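BDI_3064 protein (Parabacteroides distasonis ATCC 8503, PDB 5Z06) hydrolyses linear beta-1,2-glucan and beta-1,2-glucooligosaccharides of four or more units from the non-reducing end, releasing sophorose as an exo-acting GH144 enzyme. Local coordinates at residues Asp19-Ala25 with Ala36-Val42; Asn52-Tyr58 with Glu169-Asp175; Asp65-Gln71 with Ala156-Pro162. All blocks are in the same frame, centred on the assembly; numbering follows the deposited sequence.

Interaction 1 of 3, residues Asp19-Ala25 with Ala36-Val42; sequences DYFYSQA and ARHHLPV
The chain doubles back: 19-25 runs as a loop into a strand beginning at S23, and 36-42 opens with a type I' beta turn, A36 to H39, then runs beside it. R37 and H38 both sit in the left-handed region (phi/psi 50/42 and 65/29), and the turn closes with H39 N to A36 O and A36 N to H39 O, each 2.8 Å. D19 and P41 form a single beta bridge, CA atoms 4.1 Å apart, and Y20 N donates to L40 O (3.0 Å). At the other end A25 N reaches H38 O (2.8 Å), and H38 ND1 returns to A25 O (3.3 Å). Y22 makes an inverse gamma turn, leading into the edge strand of a five-stranded antiparallel sheet, half of a beta sandwich.

S23, chi1 p, points toward 36-42: its OG accepts from L40 N (2.8 Å) and donates to Y20 O (2.6 Å). H39, chi1 m, sends ND1 to S23 O (2.9 Å), while F21 CA lies over its ring, 4.1 Å from the centroid. A25 CB packs on L40 CD2 (3.8 Å). D19 OD1 is hydrogen-bonded to N657 ND2, whereas D19 OD2 forms a salt bridge with R37 NH2 at 2.6 Å.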
loop_
_atom_site.group_PDB
_atom_site.type_symbol
_atom_site.label_atom_id
_atom_site.label_comp_id
_atom_site.label_asym_id
_atom_site.label_seq_id
_atom_site.Cartn_x
_atom_site.Cartn_y
_atom_site.Cartn_z
ATOM N N ASP A 19 15.145 -15.432 1.909
ATOM C CA ASP A 19 16.017 -14.438 2.481
ATOM C C ASP A 19 15.257 -13.146 2.755
ATOM O O ASP A 19 14.166 -12.943 2.249
ATOM C CB ASP A 19 17.181 -14.169 1.526
ATOM C CG ASP A 19 16.725 -13.727 0.136
ATOM O OD1 ASP A 19 16.304 -12.571 -0.066
ATOM O OD2 ASP A 19 16.813 -14.540 -0.786
ATOM N N TYR A 20 15.876 -12.274 3.545
ATOM C CA TYR A 20 15.200 -11.134 4.113
ATOM C C TYR A 20 15.799 -9.849 3.566
ATOM O O TYR A 20 16.975 -9.524 3.788
ATOM C CB TYR A 20 15.257 -11.144 5.639
ATOM C CG TYR A 20 14.390 -10.051 6.218
ATOM C CD1 TYR A 20 13.034 -9.973 5.879
ATOM C CD2 TYR A 20 14.917 -9.059 7.051
ATOM C CE1 TYR A 20 12.231 -8.958 6.367
ATOM C CE2 TYR A 20 14.099 -8.053 7.555
ATOM C CZ TYR A 20 12.754 -8.011 7.192
ATOM O OH TYR A 20 11.900 -7.034 7.626
ATOM N N PHE A 21 14.969 -9.120 2.843
ATOM C CA PHE A 21 15.431 -8.003 2.101
ATOM C C PHE A 21 16.111 -7.021 3.024
ATOM O O PHE A 21 17.192 -6.564 2.725
ATOM C CB PHE A 21 14.298 -7.306 1.319
ATOM C CG PHE A 21 14.775 -6.070 0.660
ATOM C CD1 PHE A 21 15.370 -6.132 -0.572
ATOM C CD2 PHE A 21 14.736 -4.867 1.325
ATOM C CE1 PHE A 21 15.886 -4.998 -1.166
ATOM C CE2 PHE A 21 15.260 -3.728 0.743
ATOM C CZ PHE A 21 15.827 -3.791 -0.509
ATOM N N TYR A 22 15.485 -6.744 4.156
ATOM C CA TYR A 22 15.971 -5.730 5.089
ATOM C C TYR A 22 16.978 -6.307 6.067
ATOM O O TYR A 22 16.820 -6.197 7.279
ATOM C CB TYR A 22 14.800 -5.151 5.854
ATOM C CG TYR A 22 13.857 -4.391 4.973
ATOM C CD1 TYR A 22 14.172 -3.116 4.531
ATOM C CD2 TYR A 22 12.658 -4.948 4.571
ATOM C CE1 TYR A 22 13.301 -2.406 3.721
ATOM C CE2 TYR A 22 11.795 -4.249 3.757
ATOM C CZ TYR A 22 12.110 -2.983 3.356
ATOM O OH TYR A 22 11.218 -2.336 2.565
ATOM N N SER A 23 18.005 -6.935 5.523
ATOM C CA SER A 23 19.101 -7.422 6.308
ATOM C C SER A 23 20.336 -7.388 5.458
ATOM O O SER A 23 20.287 -7.276 4.231
ATOM C CB SER A 23 18.858 -8.844 6.795
ATOM O OG SER A 23 18.770 -9.728 5.709
ATOM N N GLN A 24 21.453 -7.484 6.133
ATOM C CA GLN A 24 22.718 -7.555 5.469
ATOM C C GLN A 24 23.467 -8.673 6.173
ATOM O O GLN A 24 23.279 -8.908 7.366
ATOM C CB GLN A 24 23.427 -6.212 5.555
ATOM C CG GLN A 24 24.733 -6.132 4.777
ATOM C CD GLN A 24 25.426 -4.771 4.899
ATOM O OE1 GLN A 24 25.020 -3.905 5.694
ATOM N NE2 GLN A 24 26.484 -4.583 4.109
ATOM N N ALA A 25 24.276 -9.390 5.418
ATOM C CA ALA A 25 25.176 -10.366 5.992
ATOM C C ALA A 25 26.378 -10.452 5.078
ATOM O O ALA A 25 26.247 -10.626 3.870
ATOM C CB ALA A 25 24.500 -11.706 6.169
ATOM N N ALA A 36 22.123 -14.963 1.343
ATOM C CA ALA A 36 21.699 -15.001 -0.042
ATOM C C ALA A 36 21.811 -13.575 -0.502
ATOM O O ALA A 36 21.115 -12.709 0.026
ATOM C CB ALA A 36 20.262 -15.482 -0.139
ATOM N N ARG A 37 22.726 -13.311 -1.429
ATOM C CA ARG A 37 22.967 -11.952 -1.952
ATOM C C ARG A 37 23.140 -10.949 -0.827
ATOM O O ARG A 37 22.644 -9.840 -0.884
ATOM C CB ARG A 37 21.841 -11.499 -2.885
ATOM C CG ARG A 37 21.614 -12.377 -4.096
ATOM C CD ARG A 37 20.307 -11.977 -4.772
ATOM N NE ARG A 37 19.223 -12.780 -4.202
ATOM C CZ ARG A 37 18.250 -12.371 -3.392
ATOM N NH1 ARG A 37 18.103 -11.100 -3.021
ATOM N NH2 ARG A 37 17.381 -13.276 -2.958
ATOM N N HIS A 38 23.881 -11.373 0.192
ATOM C CA HIS A 38 24.201 -10.569 1.351
ATOM C C HIS A 38 23.005 -10.197 2.186
ATOM O O HIS A 38 23.032 -9.184 2.871
ATOM C CB HIS A 38 25.043 -9.346 0.955
ATOM C CG HIS A 38 26.275 -9.722 0.207
ATOM N ND1 HIS A 38 27.293 -10.454 0.788
ATOM C CD2 HIS A 38 26.632 -9.537 -1.083
ATOM C CE1 HIS A 38 28.249 -10.657 -0.103
ATOM N NE2 HIS A 38 27.871 -10.116 -1.248
ATOM N N HIS A 39 21.984 -11.052 2.161
ATOM C CA HIS A 39 20.827 -10.928 3.019
ATOM C C HIS A 39 20.847 -12.174 3.873
ATOM O O HIS A 39 21.379 -13.217 3.466
ATOM C CB HIS A 39 19.523 -10.888 2.233
ATOM C CG HIS A 39 19.384 -9.703 1.325
ATOM N ND1 HIS A 39 19.348 -8.404 1.783
ATOM C CD2 HIS A 39 19.235 -9.628 -0.020
ATOM C CE1 HIS A 39 19.212 -7.580 0.758
ATOM N NE2 HIS A 39 19.139 -8.297 -0.346
ATOM N N LEU A 40 20.254 -12.051 5.047
ATOM C CA LEU A 40 20.119 -13.139 5.965
ATOM C C LEU A 40 19.118 -14.116 5.434
ATOM O O LEU A 40 18.149 -13.698 4.812
ATOM C CB LEU A 40 19.649 -12.652 7.327
ATOM C CG LEU A 40 20.741 -12.010 8.149
ATOM C CD1 LEU A 40 20.139 -11.453 9.426
ATOM C CD2 LEU A 40 21.828 -13.024 8.484
ATOM N N PRO A 41 19.342 -15.419 5.673
ATOM C CA PRO A 41 18.322 -16.377 5.284
ATOM C C PRO A 41 17.121 -16.288 6.177
ATOM O O PRO A 41 17.224 -15.888 7.334
ATOM C CB PRO A 41 19.018 -17.735 5.436
ATOM C CG PRO A 41 20.465 -17.428 5.452
ATOM C CD PRO A 41 20.569 -16.088 6.113
ATOM N N VAL A 42 15.980 -16.651 5.632
ATOM C CA VAL A 42 14.761 -16.714 6.391
ATOM C C VAL A 42 14.537 -18.179 6.669
ATOM O O VAL A 42 14.375 -18.972 5.744
ATOM C CB VAL A 42 13.582 -16.155 5.596
ATOM C CG1 VAL A 42 12.271 -16.410 6.322
ATOM C CG2 VAL A 42 13.772 -14.666 5.395
#

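Interaction 2 of 3, residues Asn52-Tyr58 with Glu169-Asp175; sequences NSLELTY and EYTIYLD. With CA (calcium ion), chain C.
N52 opens the segment at the calcium ion, to which its backbone O coordinates at 2.4 Å; D175 is bidentate through OD1 (2.5 Å) and OD2 (2.6 Å). E12, N13 and T49 complete the protein side of the site, and the N52 side chain turns away, OD1 accepting from S14 N. S53 begins the strand, its CA 4.8 Å from that of D175, its OG hydrogen-bonded to V46 O. The two strands run antiparallel, axes 4.6 Å apart at closest and directions 163° apart. L54 pairs with L174 through N to O and O to N hydrogen bonds, both 2.8 Å. E55 faces Y173 in a non-hydrogen-bonded pair, CG 3.8 Å from Y173 CE1, and its OE1 makes a salt bridge with K34. This pairing belongs to one antiparallel sheet of a beta sandwich: strands 32-33 and 42-43 flank 53-59, strands 9-11 and 86-93 flank 169-180. L56 pairs with I172 (L56 N to I172 O 2.7 Å, I172 N to L56 O 2.8 Å); with chi1 t and chi2 p, its CD2 meets I172 CD1 at 3.6 Å on the face shared with L54 and L174. T57, on the other face with E55, chi1 m, accepts through OG1 from T171 OG1 (2.4 Å, very short) and donates to E55 OE2 (2.5 Å). Y58 closes the run, N to Y170 O 2.9 Å and O to Y170 N 3.0 Å; chi1 p lays its ring across the neighbouring strand, one face over Y170 CB (CZ to CB 3.9 Å), while Y58 OH is hydrogen-bonded to A101 O.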
loop_
_atom_site.group_PDB
_atom_site.type_symbol
_atom_site.label_atom_id
_atom_site.label_comp_id
_atom_site.label_asym_id
_atom_site.label_seq_id
_atom_site.Cartn_x
_atom_site.Cartn_y
_atom_site.Cartn_z
ATOM N N ASN A 52 8.147 -17.262 10.256
ATOM C CA ASN A 52 9.548 -17.464 10.064
ATOM C C ASN A 52 10.394 -16.646 11.004
ATOM O O ASN A 52 9.908 -15.793 11.763
ATOM C CB ASN A 52 9.901 -17.216 8.590
ATOM C CG ASN A 52 9.459 -15.855 8.103
ATOM O OD1 ASN A 52 9.768 -14.844 8.717
ATOM N ND2 ASN A 52 8.742 -15.824 6.994
ATOM N N SER A 53 11.676 -16.938 10.949
ATOM C CA SER A 53 12.666 -16.222 11.702
ATOM C C SER A 53 13.849 -16.017 10.796
ATOM O O SER A 53 13.879 -16.534 9.676
ATOM C CB SER A 53 13.064 -17.042 12.919
ATOM O OG SER A 53 13.615 -18.283 12.522
ATOM N N LEU A 54 14.818 -15.264 11.291
ATOM C CA LEU A 54 16.038 -15.029 10.578
ATOM C C LEU A 54 17.081 -16.016 11.038
ATOM O O LEU A 54 17.239 -16.267 12.244
ATOM C CB LEU A 54 16.524 -13.604 10.802
ATOM C CG LEU A 54 15.614 -12.527 10.219
ATOM C CD1 LEU A 54 16.129 -11.165 10.619
ATOM C CD2 LEU A 54 15.603 -12.621 8.710
ATOM N N GLU A 55 17.794 -16.569 10.063
ATOM C CA GLU A 55 18.817 -17.540 10.330
ATOM C C GLU A 55 20.124 -16.808 10.406
ATOM O O GLU A 55 20.500 -16.093 9.491
ATOM C CB GLU A 55 18.891 -18.594 9.232
ATOM C CG GLU A 55 19.714 -19.800 9.657
ATOM C CD GLU A 55 20.165 -20.664 8.506
ATOM O OE1 GLU A 55 19.525 -20.618 7.442
ATOM O OE2 GLU A 55 21.182 -21.381 8.665
ATOM N N LEU A 56 20.823 -17.010 11.508
ATOM C CA LEU A 56 22.124 -16.428 11.672
ATOM C C LEU A 56 23.112 -17.584 11.816
ATOM O O LEU A 56 23.334 -18.094 12.917
ATOM C CB LEU A 56 22.120 -15.483 12.881
ATOM C CG LEU A 56 23.345 -14.580 12.922
ATOM C CD1 LEU A 56 23.169 -13.413 11.966
ATOM C CD2 LEU A 56 23.607 -14.065 14.332
ATOM N N THR A 57 23.664 -18.016 10.687
ATOM C CA THR A 57 24.609 -19.137 10.665
ATOM C C THR A 57 25.943 -18.563 10.287
ATOM O O THR A 57 26.088 -17.928 9.234
ATOM C CB THR A 57 24.163 -20.268 9.736
ATOM O OG1 THR A 57 23.029 -20.903 10.327
ATOM C CG2 THR A 57 25.262 -21.321 9.527
ATOM N N TYR A 58 26.911 -18.759 11.175
ATOM C CA TYR A 58 28.203 -18.117 11.035
ATOM C C TYR A 58 29.353 -18.963 11.535
ATOM O O TYR A 58 29.177 -19.871 12.337
ATOM C CB TYR A 58 28.209 -16.770 11.772
ATOM C CG TYR A 58 27.941 -16.898 13.248
ATOM C CD1 TYR A 58 26.628 -16.927 13.738
ATOM C CD2 TYR A 58 28.997 -17.037 14.164
ATOM C CE1 TYR A 58 26.370 -17.049 15.100
ATOM C CE2 TYR A 58 28.753 -17.170 15.541
ATOM C CZ TYR A 58 27.447 -17.188 15.999
ATOM O OH TYR A 58 27.186 -17.332 17.343
ATOM N N GLU A 169 31.108 -23.482 13.419
ATOM C CA GLU A 169 29.865 -23.101 12.794
ATOM C C GLU A 169 28.767 -23.163 13.820
ATOM O O GLU A 169 28.602 -24.183 14.485
ATOM C CB GLU A 169 29.525 -24.018 11.639
ATOM C CG GLU A 169 28.379 -23.475 10.796
ATOM C CD GLU A 169 28.033 -24.379 9.652
ATOM O OE1 GLU A 169 28.963 -24.952 9.047
ATOM O OE2 GLU A 169 26.837 -24.512 9.363
ATOM N N TYR A 170 28.027 -22.069 13.948
ATOM C CA TYR A 170 26.860 -22.018 14.811
ATOM C C TYR A 170 25.722 -21.510 13.970
ATOM O O TYR A 170 25.916 -20.739 13.045
ATOM C CB TYR A 170 27.078 -21.080 16.000
ATOM C CG TYR A 170 28.218 -21.494 16.872
ATOM C CD1 TYR A 170 28.108 -22.594 17.703
ATOM C CD2 TYR A 170 29.425 -20.794 16.854
ATOM C CE1 TYR A 170 29.162 -22.992 18.501
ATOM C CE2 TYR A 170 30.485 -21.183 17.652
ATOM C CZ TYR A 170 30.348 -22.282 18.471
ATOM O OH TYR A 170 31.387 -22.674 19.271
ATOM N N THR A 171 24.536 -21.976 14.298
ATOM C CA THR A 171 23.327 -21.481 13.712
ATOM C C THR A 171 22.506 -21.037 14.891
ATOM O O THR A 171 22.179 -21.851 15.769
ATOM C CB THR A 171 22.570 -22.566 12.954
ATOM O OG1 THR A 171 23.259 -22.845 11.744
ATOM C CG2 THR A 171 21.161 -22.115 12.616
ATOM N N ILE A 172 22.180 -19.751 14.911
ATOM C CA ILE A 172 21.139 -19.271 15.805
ATOM C C ILE A 172 20.022 -18.662 14.958
ATOM O O ILE A 172 20.247 -18.208 13.832
ATOM C CB ILE A 172 21.686 -18.307 16.888
ATOM C CG1 ILE A 172 22.125 -16.978 16.286
ATOM C CG2 ILE A 172 22.834 -18.996 17.641
ATOM C CD1 ILE A 172 22.671 -15.984 17.283
ATOM N N TYR A 173 18.822 -18.682 15.506
ATOM C CA TYR A 173 17.699 -18.056 14.892
ATOM C C TYR A 173 17.294 -16.844 15.705
ATOM O O TYR A 173 17.294 -16.881 16.929
ATOM C CB TYR A 173 16.558 -19.035 14.781
ATOM C CG TYR A 173 16.957 -20.289 14.077
ATOM C CD1 TYR A 173 16.907 -20.376 12.694
ATOM C CD2 TYR A 173 17.409 -21.396 14.790
ATOM C CE1 TYR A 173 17.271 -21.543 12.038
ATOM C CE2 TYR A 173 17.774 -22.564 14.140
ATOM C CZ TYR A 173 17.699 -22.630 12.771
ATOM O OH TYR A 173 18.071 -23.769 12.123
ATOM N N LEU A 174 16.966 -15.769 14.997
ATOM C CA LEU A 174 16.543 -14.516 15.597
ATOM C C LEU A 174 15.159 -14.221 15.067
ATOM O O LEU A 174 14.919 -14.273 13.860
ATOM C CB LEU A 174 17.487 -13.395 15.219
ATOM C CG LEU A 174 18.966 -13.722 15.405
ATOM C CD1 LEU A 174 19.770 -12.543 14.884
ATOM C CD2 LEU A 174 19.305 -14.004 16.863
ATOM N N ASP A 175 14.253 -13.947 15.988
ATOM C CA ASP A 175 12.913 -13.574 15.673
ATOM C C ASP A 175 12.473 -12.423 16.592
ATOM O O ASP A 175 13.065 -12.181 17.648
ATOM C CB ASP A 175 12.002 -14.794 15.847
ATOM C CG ASP A 175 10.769 -14.723 14.999
ATOM O OD1 ASP A 175 10.621 -13.763 14.226
ATOM O OD2 ASP A 175 9.922 -15.627 15.088
HETATM CA CA CA C . 8.517 -14.524 13.206
#

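Interaction 3 of 3, residues Asp65-Gln71 with Ala156-Pro162; sequences DWYSEIQ and AAVALRP. With GOL (glycerol), chain F.
Strands 65-71 and 156-161 run antiparallel, directions 152° apart, axes 4.5 Å apart at closest, with S68 opposite L160 and I70 opposite V158 as hydrogen-bonded pairs. All eight N-H and C=O groups are satisfied: S68 N to L160 O 2.9 Å, L160 N to S68 O 2.6 Å, I70 N to V158 O 2.8 Å, V158 N to I70 O 2.9 Å. E69-A159 is the non-hydrogen-bonded pair between them, Q71-A157 the one beyond I70. In this five-stranded sheet of a beta sandwich, 23-28 flanks 65-71 (backbone hydrogen bonds Y67-K26, E69-Q24) and 104-109 flanks 155-161, where A156 and A157 make a classic beta bulge opposite R108. Y67 OH donates to E69 OE2 (2.4 Å, very short), Q71 NE2 to E69 OE1 (2.8 Å), and E69 OE2 salt-bridges R108. S68 OG is hydrogen-bonded to Q24 O, W66 NE1 to S60 OG. P162 CG makes a CH-pi contact 3.8 Å from the centroid of the W66 five-membered ring. D65 OD2 forms a salt bridge with R161 NH1 (2.7 Å); a glycerol, probably from crystallisation, accepts at O1 from R161 NH2 (2.8 Å) and at O2 from R161 NH1 (3.3 Å), O2 donating weakly to D65 OD2 (3.0 Å).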
loop_
_atom_site.group_PDB
_atom_site.type_symbol
_atom_site.label_atom_id
_atom_site.label_comp_id
_atom_site.label_asym_id
_atom_site.label_seq_id
_atom_site.Cartn_x
_atom_site.Cartn_y
_atom_site.Cartn_z
ATOM N N ASP A 65 36.316 -11.912 9.657
ATOM C CA ASP A 65 35.263 -11.126 10.253
ATOM C C ASP A 65 33.956 -11.446 9.566
ATOM O O ASP A 65 33.948 -11.909 8.435
ATOM C CB ASP A 65 35.583 -9.637 10.101
ATOM C CG ASP A 65 34.948 -8.782 11.188
ATOM O OD1 ASP A 65 34.511 -9.299 12.249
ATOM O OD2 ASP A 65 34.887 -7.568 10.964
ATOM N N TRP A 66 32.858 -11.227 10.274
ATOM C CA TRP A 66 31.570 -11.161 9.645
ATOM C C TRP A 66 30.739 -10.060 10.260
ATOM O O TRP A 66 30.978 -9.623 11.384
ATOM C CB TRP A 66 30.850 -12.522 9.677
ATOM C CG TRP A 66 30.543 -13.096 11.016
ATOM C CD1 TRP A 66 31.239 -14.073 11.673
ATOM C CD2 TRP A 66 29.428 -12.775 11.851
ATOM N NE1 TRP A 66 30.634 -14.372 12.862
ATOM C CE2 TRP A 66 29.521 -13.592 13.002
ATOM C CE3 TRP A 66 28.369 -11.878 11.742
ATOM C CZ2 TRP A 66 28.586 -13.538 14.037
ATOM C CZ3 TRP A 66 27.442 -11.824 12.757
ATOM C CH2 TRP A 66 27.560 -12.639 13.900
ATOM N N TYR A 67 29.764 -9.610 9.483
ATOM C CA TYR A 67 28.856 -8.566 9.886
ATOM C C TYR A 67 27.457 -8.962 9.439
ATOM O O TYR A 67 27.263 -9.473 8.325
ATOM C CB TYR A 67 29.250 -7.253 9.236
ATOM C CG TYR A 67 28.308 -6.137 9.600
ATOM C CD1 TYR A 67 28.356 -5.551 10.860
ATOM C CD2 TYR A 67 27.338 -5.691 8.692
ATOM C CE1 TYR A 67 27.474 -4.545 11.203
ATOM C CE2 TYR A 67 26.454 -4.684 9.024
ATOM C CZ TYR A 67 26.523 -4.118 10.267
ATOM O OH TYR A 67 25.655 -3.128 10.586
ATOM N N SER A 68 26.493 -8.732 10.308
ATOM C CA SER A 68 25.123 -8.812 9.912
ATOM C C SER A 68 24.366 -7.671 10.514
ATOM O O SER A 68 24.724 -7.183 11.574
ATOM C CB SER A 68 24.498 -10.111 10.368
ATOM O OG SER A 68 23.245 -10.235 9.759
ATOM N N GLU A 69 23.319 -7.236 9.824
ATOM C CA GLU A 69 22.364 -6.338 10.438
ATOM C C GLU A 69 20.962 -6.611 9.962
ATOM O O GLU A 69 20.754 -7.029 8.816
ATOM C CB GLU A 69 22.728 -4.888 10.171
ATOM C CG GLU A 69 22.762 -4.515 8.711
ATOM C CD GLU A 69 22.976 -3.029 8.512
ATOM O OE1 GLU A 69 22.210 -2.419 7.743
ATOM O OE2 GLU A 69 23.909 -2.466 9.133
ATOM N N ILE A 70 20.016 -6.361 10.858
ATOM C CA ILE A 70 18.613 -6.464 10.587
ATOM C C ILE A 70 18.109 -5.029 10.561
ATOM O O ILE A 70 18.124 -4.332 11.575
ATOM C CB ILE A 70 17.904 -7.288 11.658
ATOM C CG1 ILE A 70 18.462 -8.707 11.673
ATOM C CG2 ILE A 70 16.415 -7.358 11.374
ATOM C CD1 ILE A 70 19.544 -8.938 12.688
ATOM N N GLN A 71 17.660 -4.613 9.392
ATOM C CA GLN A 71 17.295 -3.229 9.139
ATOM C C GLN A 71 15.823 -2.971 9.411
ATOM O O GLN A 71 14.936 -3.752 9.002
ATOM C CB GLN A 71 17.618 -2.864 7.716
ATOM C CG GLN A 71 19.094 -2.944 7.386
ATOM C CD GLN A 71 19.364 -3.094 5.905
ATOM O OE1 GLN A 71 18.444 -3.202 5.107
ATOM N NE2 GLN A 71 20.635 -3.113 5.534
ATOM N N ALA A 156 18.586 2.604 12.905
ATOM C CA ALA A 156 18.377 2.047 11.565
ATOM C C ALA A 156 18.416 0.523 11.565
ATOM O O ALA A 156 17.654 -0.108 10.839
ATOM C CB ALA A 156 19.392 2.599 10.576
ATOM N N ALA A 157 19.306 -0.067 12.356
ATOM C CA ALA A 157 19.485 -1.503 12.298
ATOM C C ALA A 157 20.035 -2.051 13.578
ATOM O O ALA A 157 20.717 -1.349 14.308
ATOM C CB ALA A 157 20.396 -1.876 11.136
ATOM N N VAL A 158 19.697 -3.308 13.846
ATOM C CA VAL A 158 20.352 -4.103 14.852
ATOM C C VAL A 158 21.537 -4.773 14.162
ATOM O O VAL A 158 21.345 -5.533 13.215
ATOM C CB VAL A 158 19.398 -5.143 15.427
ATOM C CG1 VAL A 158 20.130 -6.110 16.341
ATOM C CG2 VAL A 158 18.299 -4.435 16.186
ATOM N N ALA A 159 22.746 -4.469 14.647
ATOM C CA ALA A 159 23.991 -4.957 14.080
ATOM C C ALA A 159 24.525 -6.133 14.875
ATOM O O ALA A 159 24.403 -6.181 16.106
ATOM C CB ALA A 159 25.021 -3.846 14.054
ATOM N N LEU A 160 25.121 -7.086 14.158
ATOM C CA LEU A 160 25.665 -8.280 14.778
ATOM C C LEU A 160 27.058 -8.515 14.276
ATOM O O LEU A 160 27.349 -8.315 13.093
ATOM C CB LEU A 160 24.794 -9.492 14.504
ATOM C CG LEU A 160 23.382 -9.357 15.053
ATOM C CD1 LEU A 160 22.438 -10.320 14.352
ATOM C CD2 LEU A 160 23.356 -9.573 16.558
ATOM N N ARG A 161 27.915 -8.916 15.209
ATOM C CA ARG A 161 29.318 -9.138 14.951
ATOM C C ARG A 161 29.752 -10.390 15.682
ATOM O O ARG A 161 29.044 -10.858 16.579
ATOM C CB ARG A 161 30.143 -7.937 15.425
ATOM C CG ARG A 161 30.410 -6.903 14.356
ATOM C CD ARG A 161 31.790 -6.239 14.505
ATOM N NE ARG A 161 32.017 -5.285 13.424
ATOM C CZ ARG A 161 32.261 -5.609 12.147
ATOM N NH1 ARG A 161 32.345 -6.889 11.749
ATOM N NH2 ARG A 161 32.427 -4.638 11.247
ATOM N N PRO A 162 30.920 -10.939 15.304
ATOM C CA PRO A 162 31.414 -12.138 15.968
ATOM C C PRO A 162 31.543 -11.968 17.485
ATOM O O PRO A 162 31.830 -10.866 17.982
ATOM C CB PRO A 162 32.818 -12.325 15.358
ATOM C CG PRO A 162 32.799 -11.586 14.086
ATOM C CD PRO A 162 31.923 -10.407 14.361
HETATM C C1 GOL F . 32.208 -5.779 7.280
HETATM O O1 GOL F . 31.907 -5.082 8.500
HETATM C C2 GOL F . 33.218 -6.927 7.416
HETATM O O2 GOL F . 33.023 -7.629 8.636
HETATM C C3 GOL F . 33.046 -7.974 6.324
HETATM O O3 GOL F . 33.319 -7.477 5.004
#

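Coming from the N terminus, interaction 1 closes first, a short loop of ten residues between 19-25 and 36-42. The chain then enters strand 53-59 and opens interaction 2, which closes only at 169-175. Interaction 3 is nested inside that long loop, between 65-71 and 156-162, so the pairing of interaction 2 encloses that of interaction 3 while interaction 1 precedes both. Two sheets result, packed face to face as a beta sandwich: L54 lies against I70, and L174 against L160. The turn-bearing segment 36-42 bridges them, P41 O meeting E55 N of one sheet and L40 packing by S68 of the other, while Y22 O and Q71 N join interactions 1 and 3.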